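Malate dehydrogenase (Porphyromonas gingivalis, PDB 3FI9) probably catalyses the NAD-dependent interconversion of malate and oxaloacetate. Local coordinates at residues L172-R177 against T192-G197; C38-F43 against S68-A73; E271-A276 against E305-L310. All blocks are in the same frame, centred on the assembly; numbering follows the deposited sequence.

Overall arrangement
Followed from the N terminus, the chain makes its three contacts in series, each closing before the next opens, so none nests in or crosses another. Contact 2 comes first: strand 37-40 and the loop after it meet the short helix 70-74, closing a loop that contains helix 44-57 and strand 65-67 in the NAD-binding domain. Contact 1 follows in the C-terminal domain, pairing 172-177 with 192-197 across an all-loop-and-strand excursion. Contact 3 closes last, laying helix 297-319 against strand 273-277 around a loop with strands 279-282 and 285-288. Contacts 2 and 3 reach the same eight-stranded sheet near its two outermost strands, with centres about 32 Å apart, whereas contact 1 belongs to a separate three-stranded sheet.

Contact 1: residues L172-R177 against T192-G197; sequences LVTNTR and TAKVNG
Residues Leu-172 to Thr-174 run antiparallel to Lys-194 to Asn-196, with Val-173 and Val-195 forming a non-hydrogen-bonded pair and Thr-174 and Lys-194 the hydrogen-bonded pair beside it. Thr-174 N gives to Lys-194 O at 2.9 Å and Lys-194 N returns a bond to Thr-174 O, while Asn-196 N reaches Leu-172 O at 2.7 Å. On one face of this small ladder Val-173 CG1 comes to 4.4 Å from Val-195 CG2, a loose apolar touch. On the other, Thr-174 OG1 comes to 3.5 Å from Lys-194 CB, whose chain then extends away. A water gathers the strand end: it donates to Leu-172 O, accepts from Gly-197 N and bonds to Thr-174 OG1, so Leu-172 O is gripped twice.

Beyond the ladder the pairing passes to side chains. Thr-192 OG1 sits between its own backbone N and carbonyl carbon (chi1 70°), from where it donates to Asn-175 O, though the 2.5 Å length is doubtful in detail; Phe-189 O is a second acceptor for the same hydroxyl. The asparagine side chain crosses Thr-192 at about a right angle, and its ND2 gives to Thr-192 O at 2.9 Å; the bond is bent, 135° at the hydrogen. Asn-175 OD1 lies 3.2 Å above the centre of the Arg-177 guanidinium. Two bonds hold that group, NH1 donating to Thr-176 O and NE forming a salt bridge with Glu-278.

Strand 194-195 is the middle member of a three-stranded antiparallel sheet, between 173-174 and 198-199. Helix 153-166 packs on the valine face, where Val-173 meets Leu-162 and Val-195 meets Phe-166, and Gln-159 of the same helix bonds to Val-173 O.

Contact 2: residues C38-F43 against S68-A73; sequences CLYDPF and SDIKEA
The Tyr-40 ring, leaning to 68-70 with CG anti to the backbone N (chi1 162°), carries much of this contact, with Ile-70 CD1 set over the centre of one face, 4.0 Å from the centroid and 9° off the normal, a CH-pi contact. Pro-42 N lies over the opposite face toward the rim, and at the edge the ring meets Asp-69 N and Ser-68 O, the latter 3.5 Å from Tyr-40 CE1. Nearer the strand, Tyr-40 CB touches Ala-73 CB at 3.6 Å, and Cys-38 SG packs on Ala-73 CA. A water joins Tyr-40 OH to Ser-68 O.

Ser-68 OG donates to Asp-41 O at 2.6 Å, nearly along the C=O axis, tying the loop after the strand to the residues before helix 70-74. Two aspartates shape the second shell. Asp-69, the N-cap, accepts from Glu-72 N on the anti lone pair of OD2. Asp-41 OD1 accepts from Phe-43 N in an Asx turn, while its OD2 takes Ala-17 N; Asp-41 and Ala-17 are both predicted to bind NAD in this Rossmann-type domain.

Strand 37-40 lies between strands 10-14 and 65-67 in the parallel part of the mixed sheet; helix 44-57 adjoins Ser-68, and helix 94-115 meets Ile-70.

Contact 3: residues E271-A276 against E305-L310; sequences EHIMMA and ESYSHL
Tyr-307 holds CG anti to its backbone N (chi1 170°), and its ring reaches from the helix toward the strand, with OH at the backbone of Glu-271. Ile-273 places CG1 likewise anti to the backbone N, and the CD1 at the end of that branch lies against Leu-310, 3.8 Å from its CB. The phenol OH donates to Glu-271 O at 2.7 Å, in the carbonyl plane and on a lone pair, so the buried tyrosine spends its proton on a main-chain acceptor. Glu-271 OE1 lies 3.4 Å from Tyr-307 OH, its carboxylate plane turned 69° from the ring, while OE2 takes Gly-269 N.

This is alpha/beta packing at one border of the large mixed sheet: strand 273-277 is outermost within the chain, and the 305-310 turns of helix 297-319 run at 137° to strand residues 273-276, axes 9.4 Å apart. His-272 and Ile-273 both face Val-265 of strand 261-267 in a G1 beta bulge, at the corner the chain turns at His-272.

Ile-273 CG2 meets the ring in its plane, 3.7 Å from Tyr-307 CE1, and Met-275 SD also approaches near the ring plane. Farther along the strand, Met-275 crosses Leu-310 obliquely, its CG 3.5 Å from Leu-310 CD1. Leu-310 also touches Asp-130 of helix 129-140, and its side chain lies about 7 Å from that of His-182, the predicted proton acceptor.

Contact 1: residues L172-R177 against T192-G197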
loop_
_atom_site.group_PDB
_atom_site.type_symbol
_atom_site.label_atom_id
_atom_site.label_comp_id
_atom_site.label_asym_id
_atom_site.label_seq_id
_atom_site.Cartn_x
_atom_site.Cartn_y
_atom_site.Cartn_z
ATOM N N LEU A 172 22.322 1.709 -6.136
ATOM C CA LEU A 172 23.680 1.979 -6.627
ATOM C C LEU A 172 23.746 2.028 -8.150
ATOM O O LEU A 172 24.763 2.409 -8.725
ATOM C CB LEU A 172 24.638 0.927 -6.107
ATOM C CG LEU A 172 24.585 0.733 -4.575
ATOM C CD1 LEU A 172 25.578 -0.360 -4.118
ATOM C CD2 LEU A 172 24.891 2.052 -3.913
ATOM N N VAL A 173 22.661 1.640 -8.807
ATOM C CA VAL A 173 22.573 1.798 -10.270
ATOM C C VAL A 173 21.829 3.140 -10.480
ATOM O O VAL A 173 20.650 3.251 -10.176
ATOM C CB VAL A 173 21.807 0.623 -10.925
ATOM C CG1 VAL A 173 21.738 0.799 -12.448
ATOM C CG2 VAL A 173 22.463 -0.697 -10.608
ATOM N N THR A 174 22.504 4.152 -10.989
ATOM C CA THR A 174 21.923 5.468 -10.927
ATOM C C THR A 174 21.528 5.923 -12.322
ATOM O O THR A 174 22.137 5.504 -13.298
ATOM C CB THR A 174 22.905 6.446 -10.245
ATOM O OG1 THR A 174 24.168 6.400 -10.930
ATOM C CG2 THR A 174 23.117 5.994 -8.783
ATOM N N ASN A 175 20.470 6.735 -12.417
ATOM C CA ASN A 175 20.112 7.382 -13.690
ATOM C C ASN A 175 19.836 6.420 -14.849
ATOM O O ASN A 175 20.236 6.686 -16.005
ATOM C CB ASN A 175 21.202 8.369 -14.119
ATOM C CG ASN A 175 20.638 9.564 -14.879
ATOM O OD1 ASN A 175 19.497 9.942 -14.667
ATOM N ND2 ASN A 175 21.427 10.147 -15.780
ATOM N N THR A 176 19.110 5.338 -14.573
ATOM C CA THR A 176 18.717 4.410 -15.634
ATOM C C THR A 176 17.520 5.056 -16.316
ATOM O O THR A 176 16.589 5.537 -15.639
ATOM C CB THR A 176 18.234 3.079 -15.066
ATOM O OG1 THR A 176 17.536 3.347 -13.847
ATOM C CG2 THR A 176 19.380 2.147 -14.761
ATOM N N ARG A 177 17.529 5.068 -17.637
ATOM C CA ARG A 177 16.527 5.820 -18.376
ATOM C C ARG A 177 16.092 5.088 -19.626
ATOM O O ARG A 177 16.933 4.639 -20.390
ATOM C CB ARG A 177 17.065 7.208 -18.789
ATOM C CG ARG A 177 17.230 8.142 -17.662
ATOM C CD ARG A 177 15.900 8.457 -17.040
ATOM N NE ARG A 177 16.046 9.528 -16.075
ATOM C CZ ARG A 177 16.194 9.349 -14.766
ATOM N NH1 ARG A 177 16.206 8.133 -14.243
ATOM N NH2 ARG A 177 16.336 10.410 -13.976
ATOM N N THR A 192 23.031 7.197 -20.130
ATOM C CA THR A 192 22.709 8.002 -18.954
ATOM C C THR A 192 23.130 7.330 -17.646
ATOM O O THR A 192 23.218 7.987 -16.624
ATOM C CB THR A 192 21.170 8.288 -18.806
ATOM O OG1 THR A 192 20.488 7.087 -18.451
ATOM C CG2 THR A 192 20.548 8.865 -20.084
ATOM N N ALA A 193 23.314 6.022 -17.658
ATOM C CA ALA A 193 23.383 5.258 -16.410
ATOM C C ALA A 193 24.797 4.951 -15.900
ATOM O O ALA A 193 25.732 4.812 -16.670
ATOM C CB ALA A 193 22.617 3.981 -16.506
ATOM N N LYS A 194 24.906 4.801 -14.583
ATOM C CA LYS A 194 26.137 4.316 -13.954
ATOM C C LYS A 194 25.834 3.162 -13.033
ATOM O O LYS A 194 24.783 3.130 -12.396
ATOM C CB LYS A 194 26.742 5.421 -13.106
ATOM C CG LYS A 194 27.472 6.457 -13.894
ATOM C CD LYS A 194 27.844 7.638 -12.998
ATOM C CE LYS A 194 28.625 8.647 -13.841
ATOM N NZ LYS A 194 29.493 9.502 -12.970
ATOM N N VAL A 195 26.785 2.248 -12.909
ATOM C CA VAL A 195 26.614 1.118 -12.033
ATOM C C VAL A 195 27.637 1.227 -10.919
ATOM O O VAL A 195 28.816 0.926 -11.132
ATOM C CB VAL A 195 26.833 -0.188 -12.806
ATOM C CG1 VAL A 195 26.843 -1.362 -11.849
ATOM C CG2 VAL A 195 25.764 -0.345 -13.922
ATOM N N ASN A 196 27.199 1.663 -9.738
ATOM C CA ASN A 196 28.127 1.951 -8.644
ATOM C C ASN A 196 29.255 2.878 -9.098
ATOM O O ASN A 196 30.427 2.627 -8.805
ATOM C CB ASN A 196 28.733 0.641 -8.083
ATOM C CG ASN A 196 29.148 0.776 -6.613
ATOM O OD1 ASN A 196 28.542 1.529 -5.871
ATOM N ND2 ASN A 196 30.202 0.056 -6.204
ATOM N N GLY A 197 28.908 3.937 -9.830
ATOM C CA GLY A 197 29.892 4.917 -10.277
ATOM C C GLY A 197 30.508 4.738 -11.665
ATOM O O GLY A 197 30.943 5.713 -12.303
HETATM O O HOH W 1 26.168 5.053 -9.599
HETATM O O HOH W 2 19.545 3.835 -19.163
#

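Contact 2: residues C38-F43 against S68-A73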
loop_
_atom_site.group_PDB
_atom_site.type_symbol
_atom_site.label_atom_id
_atom_site.label_comp_id
_atom_site.label_asym_id
_atom_site.label_seq_id
_atom_site.Cartn_x
_atom_site.Cartn_y
_atom_site.Cartn_z
ATOM N N CYS A 38 -10.758 11.889 -2.652
ATOM C CA CYS A 38 -12.033 11.413 -3.166
ATOM C C CYS A 38 -11.841 10.222 -4.096
ATOM O O CYS A 38 -11.007 10.272 -5.020
ATOM C CB CYS A 38 -12.759 12.568 -3.869
ATOM S SG CYS A 38 -14.274 12.101 -4.703
ATOM N N LEU A 39 -12.583 9.148 -3.821
ATOM C CA LEU A 39 -12.442 7.900 -4.557
ATOM C C LEU A 39 -13.637 7.718 -5.481
ATOM O O LEU A 39 -14.813 7.722 -5.021
ATOM C CB LEU A 39 -12.306 6.737 -3.590
ATOM C CG LEU A 39 -11.224 6.830 -2.504
ATOM C CD1 LEU A 39 -11.121 5.443 -1.857
ATOM C CD2 LEU A 39 -9.885 7.252 -3.154
ATOM N N TYR A 40 -13.364 7.566 -6.786
ATOM C CA TYR A 40 -14.454 7.403 -7.751
ATOM C C TYR A 40 -14.310 6.057 -8.482
ATOM O O TYR A 40 -13.203 5.699 -8.901
ATOM C CB TYR A 40 -14.500 8.565 -8.772
ATOM C CG TYR A 40 -15.325 8.173 -9.995
ATOM C CD1 TYR A 40 -16.718 8.281 -9.986
ATOM C CD2 TYR A 40 -14.718 7.644 -11.125
ATOM C CE1 TYR A 40 -17.480 7.914 -11.082
ATOM C CE2 TYR A 40 -15.470 7.243 -12.233
ATOM C CZ TYR A 40 -16.858 7.363 -12.198
ATOM O OH TYR A 40 -17.590 6.958 -13.296
ATOM N N ASP A 41 -15.410 5.314 -8.618
ATOM C CA ASP A 41 -15.444 4.154 -9.473
ATOM C C ASP A 41 -16.901 3.913 -9.810
ATOM O O ASP A 41 -17.780 4.034 -8.925
ATOM C CB ASP A 41 -14.882 2.919 -8.742
ATOM C CG ASP A 41 -14.327 1.870 -9.682
ATOM O OD1 ASP A 41 -15.160 1.180 -10.296
ATOM O OD2 ASP A 41 -13.060 1.683 -9.788
ATOM N N PRO A 42 -17.173 3.525 -11.072
ATOM C CA PRO A 42 -18.551 3.040 -11.433
ATOM C C PRO A 42 -18.967 1.821 -10.636
ATOM O O PRO A 42 -20.160 1.561 -10.506
ATOM C CB PRO A 42 -18.426 2.652 -12.921
ATOM C CG PRO A 42 -16.948 2.458 -13.149
ATOM C CD PRO A 42 -16.266 3.500 -12.235
ATOM N N PHE A 43 -18.015 1.047 -10.117
ATOM C CA PHE A 43 -18.374 -0.199 -9.423
ATOM C C PHE A 43 -18.639 0.101 -7.954
ATOM O O PHE A 43 -17.728 0.041 -7.130
ATOM C CB PHE A 43 -17.277 -1.254 -9.620
ATOM C CG PHE A 43 -17.568 -2.582 -8.989
ATOM C CD1 PHE A 43 -18.861 -3.099 -8.976
ATOM C CD2 PHE A 43 -16.546 -3.325 -8.428
ATOM C CE1 PHE A 43 -19.127 -4.331 -8.392
ATOM C CE2 PHE A 43 -16.796 -4.557 -7.836
ATOM C CZ PHE A 43 -18.085 -5.057 -7.819
ATOM N N SER A 68 -19.801 7.069 -7.009
ATOM C CA SER A 68 -19.887 6.560 -8.392
ATOM C C SER A 68 -20.495 7.568 -9.367
ATOM O O SER A 68 -20.816 7.207 -10.513
ATOM C CB SER A 68 -20.689 5.267 -8.458
ATOM O OG SER A 68 -20.057 4.290 -7.679
ATOM N N ASP A 69 -20.623 8.811 -8.913
ATOM C CA ASP A 69 -21.146 9.923 -9.707
ATOM C C ASP A 69 -19.985 10.812 -10.108
ATOM O O ASP A 69 -19.337 11.445 -9.257
ATOM C CB ASP A 69 -22.151 10.768 -8.909
ATOM C CG ASP A 69 -22.785 11.897 -9.767
ATOM O OD1 ASP A 69 -23.837 11.670 -10.404
ATOM O OD2 ASP A 69 -22.203 12.973 -9.891
ATOM N N ILE A 70 -19.718 10.869 -11.407
ATOM C CA ILE A 70 -18.562 11.610 -11.859
ATOM C C ILE A 70 -18.633 13.100 -11.578
ATOM O O ILE A 70 -17.632 13.686 -11.310
ATOM C CB ILE A 70 -18.240 11.351 -13.350
ATOM C CG1 ILE A 70 -16.897 12.004 -13.680
ATOM C CG2 ILE A 70 -19.381 11.789 -14.269
ATOM C CD1 ILE A 70 -15.719 11.135 -13.170
ATOM N N LYS A 71 -19.817 13.719 -11.667
ATOM C CA LYS A 71 -19.926 15.133 -11.351
ATOM C C LYS A 71 -19.499 15.380 -9.912
ATOM O O LYS A 71 -18.775 16.314 -9.632
ATOM C CB LYS A 71 -21.356 15.687 -11.547
ATOM C CG LYS A 71 -21.376 17.237 -11.410
ATOM C CD LYS A 71 -22.789 17.861 -11.500
ATOM C CE LYS A 71 -22.672 19.392 -11.467
ATOM N NZ LYS A 71 -23.963 20.029 -11.880
ATOM N N GLU A 72 -19.965 14.542 -9.001
ATOM C CA GLU A 72 -19.615 14.719 -7.589
ATOM C C GLU A 72 -18.113 14.588 -7.340
ATOM O O GLU A 72 -17.511 15.395 -6.616
ATOM C CB GLU A 72 -20.362 13.676 -6.758
ATOM C CG GLU A 72 -21.819 14.029 -6.580
ATOM C CD GLU A 72 -22.538 13.023 -5.715
ATOM O OE1 GLU A 72 -21.917 11.983 -5.381
ATOM O OE2 GLU A 72 -23.716 13.281 -5.376
ATOM N N ALA A 73 -17.529 13.594 -7.984
ATOM C CA ALA A 73 -16.104 13.241 -7.867
ATOM C C ALA A 73 -15.201 14.338 -8.421
ATOM O O ALA A 73 -14.174 14.672 -7.830
ATOM C CB ALA A 73 -15.843 11.924 -8.609
HETATM O O HOH W 3 -20.147 5.800 -12.518
#

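Contact 3: residues E271-A276 against E305-L310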
loop_
_atom_site.group_PDB
_atom_site.type_symbol
_atom_site.label_atom_id
_atom_site.label_comp_id
_atom_site.label_asym_id
_atom_site.label_seq_id
_atom_site.Cartn_x
_atom_site.Cartn_y
_atom_site.Cartn_z
ATOM N N GLU A 271 6.897 15.297 -33.787
ATOM C CA GLU A 271 5.792 16.245 -33.779
ATOM C C GLU A 271 4.541 15.651 -33.163
ATOM O O GLU A 271 4.250 14.478 -33.395
ATOM C CB GLU A 271 5.508 16.666 -35.231
ATOM C CG GLU A 271 6.728 17.324 -35.905
ATOM C CD GLU A 271 7.688 16.350 -36.586
ATOM O OE1 GLU A 271 7.547 15.088 -36.467
ATOM O OE2 GLU A 271 8.627 16.873 -37.247
ATOM N N HIS A 272 3.781 16.459 -32.406
ATOM C CA HIS A 272 2.367 16.098 -32.081
ATOM C C HIS A 272 2.195 14.735 -31.461
ATOM O O HIS A 272 1.524 13.853 -32.022
ATOM C CB HIS A 272 1.502 16.165 -33.345
ATOM C CG HIS A 272 1.488 17.516 -33.972
ATOM N ND1 HIS A 272 1.992 17.760 -35.236
ATOM C CD2 HIS A 272 1.099 18.715 -33.481
ATOM C CE1 HIS A 272 1.894 19.050 -35.506
ATOM N NE2 HIS A 272 1.355 19.654 -34.461
ATOM N N ILE A 273 2.803 14.539 -30.288
ATOM C CA ILE A 273 2.818 13.196 -29.720
ATOM C C ILE A 273 2.913 13.244 -28.219
ATOM O O ILE A 273 3.245 14.301 -27.645
ATOM C CB ILE A 273 4.042 12.389 -30.301
ATOM C CG1 ILE A 273 3.829 10.893 -30.152
ATOM C CG2 ILE A 273 5.374 12.872 -29.668
ATOM C CD1 ILE A 273 2.760 10.355 -31.146
ATOM N N MET A 274 2.625 12.126 -27.555
ATOM C CA MET A 274 2.967 12.013 -26.099
ATOM C C MET A 274 3.992 10.885 -25.993
ATOM O O MET A 274 3.729 9.785 -26.503
ATOM C CB MET A 274 1.766 11.554 -25.278
ATOM C CG MET A 274 0.512 12.381 -25.413
ATOM S SD MET A 274 0.529 13.728 -24.176
ATOM C CE MET A 274 0.586 12.687 -22.695
ATOM N N MET A 275 5.112 11.151 -25.319
ATOM C CA MET A 275 6.217 10.195 -25.179
ATOM C C MET A 275 6.767 10.273 -23.764
ATOM O O MET A 275 6.710 11.337 -23.171
ATOM C CB MET A 275 7.395 10.588 -26.107
ATOM C CG MET A 275 7.259 10.069 -27.502
ATOM S SD MET A 275 8.791 10.223 -28.419
ATOM C CE MET A 275 9.101 11.927 -28.236
ATOM N N ALA A 276 7.358 9.171 -23.273
ATOM C CA ALA A 276 8.198 9.173 -22.073
ATOM C C ALA A 276 9.429 10.019 -22.374
ATOM O O ALA A 276 10.093 9.804 -23.401
ATOM C CB ALA A 276 8.639 7.716 -21.685
ATOM N N GLU A 305 12.754 5.854 -33.930
ATOM C CA GLU A 305 12.071 4.600 -34.227
ATOM C C GLU A 305 10.812 4.404 -33.359
ATOM O O GLU A 305 9.742 4.052 -33.857
ATOM C CB GLU A 305 13.014 3.435 -33.898
ATOM C CG GLU A 305 14.019 3.096 -34.933
ATOM C CD GLU A 305 13.487 2.032 -35.884
ATOM O OE1 GLU A 305 12.900 2.417 -36.922
ATOM O OE2 GLU A 305 13.675 0.815 -35.610
ATOM N N SER A 306 10.976 4.554 -32.046
ATOM C CA SER A 306 9.856 4.498 -31.110
ATOM C C SER A 306 8.802 5.588 -31.479
ATOM O O SER A 306 7.568 5.312 -31.569
ATOM C CB SER A 306 10.405 4.680 -29.680
ATOM O OG SER A 306 9.383 4.667 -28.715
ATOM N N TYR A 307 9.287 6.792 -31.747
ATOM C CA TYR A 307 8.404 7.892 -32.174
ATOM C C TYR A 307 7.539 7.426 -33.376
ATOM O O TYR A 307 6.327 7.612 -33.373
ATOM C CB TYR A 307 9.155 9.198 -32.501
ATOM C CG TYR A 307 8.217 10.200 -33.164
ATOM C CD1 TYR A 307 7.404 11.045 -32.404
ATOM C CD2 TYR A 307 8.062 10.207 -34.556
ATOM C CE1 TYR A 307 6.479 11.919 -33.036
ATOM C CE2 TYR A 307 7.148 11.047 -35.186
ATOM C CZ TYR A 307 6.377 11.905 -34.422
ATOM O OH TYR A 307 5.478 12.719 -35.080
ATOM N N SER A 308 8.147 6.792 -34.378
ATOM C CA SER A 308 7.409 6.392 -35.591
ATOM C C SER A 308 6.272 5.410 -35.320
ATOM O O SER A 308 5.205 5.462 -35.970
ATOM C CB SER A 308 8.371 5.825 -36.645
ATOM O OG SER A 308 9.362 6.822 -36.953
ATOM N N HIS A 309 6.484 4.491 -34.388
ATOM C CA HIS A 309 5.415 3.567 -34.031
ATOM C C HIS A 309 4.295 4.308 -33.291
ATOM O O HIS A 309 3.096 4.027 -33.496
ATOM C CB HIS A 309 5.963 2.449 -33.152
ATOM C CG HIS A 309 4.961 1.398 -32.821
ATOM N ND1 HIS A 309 3.968 1.585 -31.884
ATOM C CD2 HIS A 309 4.802 0.136 -33.297
ATOM C CE1 HIS A 309 3.235 0.487 -31.796
ATOM N NE2 HIS A 309 3.722 -0.410 -32.638
ATOM N N LEU A 310 4.676 5.255 -32.433
ATOM C CA LEU A 310 3.673 6.006 -31.673
ATOM C C LEU A 310 2.798 6.857 -32.610
ATOM O O LEU A 310 1.576 6.953 -32.425
ATOM C CB LEU A 310 4.338 6.918 -30.631
ATOM C CG LEU A 310 5.068 6.141 -29.515
ATOM C CD1 LEU A 310 5.661 7.109 -28.476
ATOM C CD2 LEU A 310 4.136 5.152 -28.846
#